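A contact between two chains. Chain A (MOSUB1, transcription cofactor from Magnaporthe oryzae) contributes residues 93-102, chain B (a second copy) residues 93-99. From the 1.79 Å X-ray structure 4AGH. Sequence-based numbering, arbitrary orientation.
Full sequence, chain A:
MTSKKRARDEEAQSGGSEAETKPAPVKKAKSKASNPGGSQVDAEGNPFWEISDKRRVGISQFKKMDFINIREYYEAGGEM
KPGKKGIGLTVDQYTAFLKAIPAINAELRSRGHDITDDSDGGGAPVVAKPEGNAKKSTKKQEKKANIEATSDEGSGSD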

# COMPACT_ATOMS: atom_id res chain seq x y z
N GLN A 93 7.39 -7.79 1.40
CA GLN A 93 7.24 -6.33 1.40
C GLN A 93 6.00 -5.95 2.19
O GLN A 93 6.01 -4.98 2.96
CB GLN A 93 7.14 -5.79 -0.03
CG GLN A 93 8.48 -5.83 -0.76
CD GLN A 93 8.31 -5.80 -2.27
OE1 GLN A 93 7.22 -5.56 -2.77
NE2 GLN A 93 9.40 -6.05 -2.99
N TYR A 94 4.94 -6.73 2.02
CA TYR A 94 3.70 -6.47 2.74
C TYR A 94 3.90 -6.65 4.25
O TYR A 94 3.45 -5.81 5.04
CB TYR A 94 2.58 -7.37 2.23
CG TYR A 94 1.30 -7.29 3.03
CD1 TYR A 94 0.44 -6.20 2.92
CD2 TYR A 94 0.94 -8.32 3.88
CE1 TYR A 94 -0.72 -6.14 3.64
CE2 TYR A 94 -0.23 -8.27 4.62
CZ TYR A 94 -1.06 -7.18 4.49
OH TYR A 94 -2.22 -7.12 5.22
N THR A 95 4.59 -7.71 4.66
CA THR A 95 4.83 -7.91 6.09
C THR A 95 5.75 -6.83 6.68
O THR A 95 5.59 -6.43 7.84
CB THR A 95 5.34 -9.33 6.41
OG1 THR A 95 6.60 -9.56 5.78
CG2 THR A 95 4.33 -10.37 5.91
N ALA A 96 6.71 -6.35 5.89
CA ALA A 96 7.55 -5.23 6.33
C ALA A 96 6.72 -3.97 6.49
O ALA A 96 6.94 -3.18 7.41
CB ALA A 96 8.70 -5.00 5.36
N PHE A 97 5.77 -3.76 5.58
CA PHE A 97 4.81 -2.68 5.71
C PHE A 97 4.01 -2.82 7.01
O PHE A 97 3.86 -1.87 7.77
CB PHE A 97 3.90 -2.64 4.49
CG PHE A 97 2.76 -1.68 4.61
CD1 PHE A 97 2.98 -0.31 4.71
CD2 PHE A 97 1.46 -2.14 4.64
CE1 PHE A 97 1.93 0.57 4.81
CE2 PHE A 97 0.41 -1.26 4.77
CZ PHE A 97 0.64 0.11 4.84
N LEU A 98 3.53 -4.03 7.29
CA LEU A 98 2.79 -4.24 8.54
C LEU A 98 3.62 -3.84 9.76
O LEU A 98 3.08 -3.30 10.73
CB LEU A 98 2.37 -5.71 8.68
CG LEU A 98 1.34 -6.22 7.66
CD1 LEU A 98 0.94 -7.66 8.01
CD2 LEU A 98 0.12 -5.31 7.66
N LYS A 99 4.91 -4.14 9.73
CA LYS A 99 5.77 -3.86 10.88
C LYS A 99 5.97 -2.36 11.05
O LYS A 99 6.20 -1.88 12.16
CB LYS A 99 7.12 -4.56 10.74
CG LYS A 99 7.03 -6.08 10.72
CD LYS A 99 8.40 -6.72 10.97
CE LYS A 99 8.40 -8.21 10.62
NZ LYS A 99 8.33 -8.44 9.15
N ALA A 100 5.88 -1.62 9.94
CA ALA A 100 6.04 -0.16 9.97
C ALA A 100 4.76 0.60 10.35
O ALA A 100 4.81 1.77 10.70
CB ALA A 100 6.54 0.35 8.62
N ILE A 101 3.62 -0.07 10.26
CA ILE A 101 2.33 0.58 10.49
C ILE A 101 2.19 1.31 11.85
O ILE A 101 1.69 2.43 11.90
CB ILE A 101 1.16 -0.39 10.23
CG1 ILE A 101 0.92 -0.54 8.72
CG2 ILE A 101 -0.11 0.09 10.91
CD1 ILE A 101 -0.13 -1.57 8.37
N PRO A 102 2.65 0.69 12.94
CA PRO A 102 2.56 1.47 14.19
C PRO A 102 3.29 2.82 14.12
O PRO A 102 2.78 3.82 14.64
CB PRO A 102 3.21 0.53 15.22
CG PRO A 102 2.90 -0.85 14.69
CD PRO A 102 3.02 -0.71 13.19
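Chain B (93-99) QYTAFLK

Apolar contact between two copies of one helix in MOSUB1. At its centre the rings of Phe97(A) and Phe97(B) meet rim to rim, neither over the face of the other, with centroids 5.3 Å apart and planes inclined at 37°. Phe97(A) CE2 and Phe97(B) CE2 lie 2.7 Å apart in the model, too close for two carbon atoms, so this separation says nothing about the strength of the contact. Both residues point CA to CB toward the partner chain and share the same rotamer, chi1 t with chi2 at 64°.

Each phenylalanine also meets the tyrosine one turn earlier in the other chain: Phe97(A) CZ is 3.9 Å from Tyr94(B) CE1, and Tyr94(A) CE1 is 3.9 Å from Phe97(B) CZ, edge to edge in both cases. The tyrosines leave their helices sideways, chi1 t, and it is the ring ends that come nearer to the partner.

Chain B 93-99 is helical throughout, with phi between -56° and -70°, psi between -27° and -46°, and i to i+4 bonds such as Phe97(B) N to Gln93(B) O, 2.9 Å. Its axis crosses that of helix 93-102 of chain A at -111°, the N-to-C directions running neither parallel nor antiparallel, with a closest approach of 12.9 Å; at this spacing side chains, rather than backbones, bridge the gap.

Beyond the aromatic cluster, Ile101(A) points toward chain B and sets CD1 3.8 Å from Leu98(B) CD2; the CA atoms of this pair, 8.9 Å apart, are the nearest across the stretches. Ile101(A) CG2 lies 3.7 Å from Tyr94(B) OH, where the contact reaches a polar group. That hydroxyl, like Tyr94(A) OH, is hydrogen-bonded elsewhere in the structure, and no hydrogen bond joins the two stretches. Gln93(A), Thr95(A), Lys99(A) and their counterparts Gln93(B), Thr95(B), Lys99(B) stay out of reach. The stretches together bury 252 Å².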

# COMPACT_ATOMS: atom_id res chain seq x y z
N GLN B 93 -8.20 6.56 2.64
CA GLN B 93 -7.90 5.32 1.92
C GLN B 93 -6.99 4.45 2.76
O GLN B 93 -7.16 3.23 2.82
CB GLN B 93 -7.25 5.62 0.56
CG GLN B 93 -8.24 6.20 -0.44
CD GLN B 93 -7.55 6.96 -1.56
OE1 GLN B 93 -6.33 6.92 -1.69
NE2 GLN B 93 -8.33 7.68 -2.36
N TYR B 94 -6.03 5.08 3.42
CA TYR B 94 -5.10 4.34 4.27
C TYR B 94 -5.83 3.70 5.45
O TYR B 94 -5.60 2.53 5.76
CB TYR B 94 -3.97 5.25 4.75
CG TYR B 94 -3.06 4.62 5.78
CD1 TYR B 94 -2.11 3.68 5.41
CD2 TYR B 94 -3.14 4.99 7.11
CE1 TYR B 94 -1.27 3.10 6.34
CE2 TYR B 94 -2.30 4.42 8.06
CZ TYR B 94 -1.37 3.48 7.67
OH TYR B 94 -0.54 2.92 8.61
N THR B 95 -6.73 4.45 6.09
CA THR B 95 -7.48 3.87 7.21
C THR B 95 -8.43 2.75 6.76
O THR B 95 -8.65 1.78 7.49
CB THR B 95 -8.22 4.95 8.04
OG1 THR B 95 -9.20 5.61 7.23
CG2 THR B 95 -7.22 5.97 8.57
N ALA B 96 -9.00 2.87 5.56
CA ALA B 96 -9.81 1.79 5.00
C ALA B 96 -8.96 0.56 4.74
O ALA B 96 -9.40 -0.57 4.94
CB ALA B 96 -10.51 2.25 3.72
N PHE B 97 -7.74 0.78 4.26
CA PHE B 97 -6.78 -0.31 4.12
C PHE B 97 -6.50 -0.96 5.47
O PHE B 97 -6.52 -2.19 5.60
CB PHE B 97 -5.49 0.22 3.48
CG PHE B 97 -4.37 -0.77 3.46
CD1 PHE B 97 -4.47 -1.94 2.73
CD2 PHE B 97 -3.22 -0.55 4.20
CE1 PHE B 97 -3.42 -2.85 2.70
CE2 PHE B 97 -2.19 -1.46 4.19
CZ PHE B 97 -2.29 -2.62 3.43
N LEU B 98 -6.28 -0.15 6.51
CA LEU B 98 -6.06 -0.73 7.84
C LEU B 98 -7.22 -1.63 8.27
O LEU B 98 -7.00 -2.66 8.91
CB LEU B 98 -5.88 0.38 8.88
CG LEU B 98 -4.62 1.24 8.74
CD1 LEU B 98 -4.52 2.22 9.92
CD2 LEU B 98 -3.38 0.35 8.68
N LYS B 99 -8.44 -1.23 7.95
CA LYS B 99 -9.61 -1.99 8.38
C LYS B 99 -9.70 -3.31 7.63
O LYS B 99 -10.25 -4.29 8.15
CB LYS B 99 -10.89 -1.18 8.17
CG LYS B 99 -10.97 0.10 9.00
CD LYS B 99 -12.40 0.64 9.05
CE LYS B 99 -12.43 2.07 9.58
NZ LYS B 99 -11.87 3.05 8.61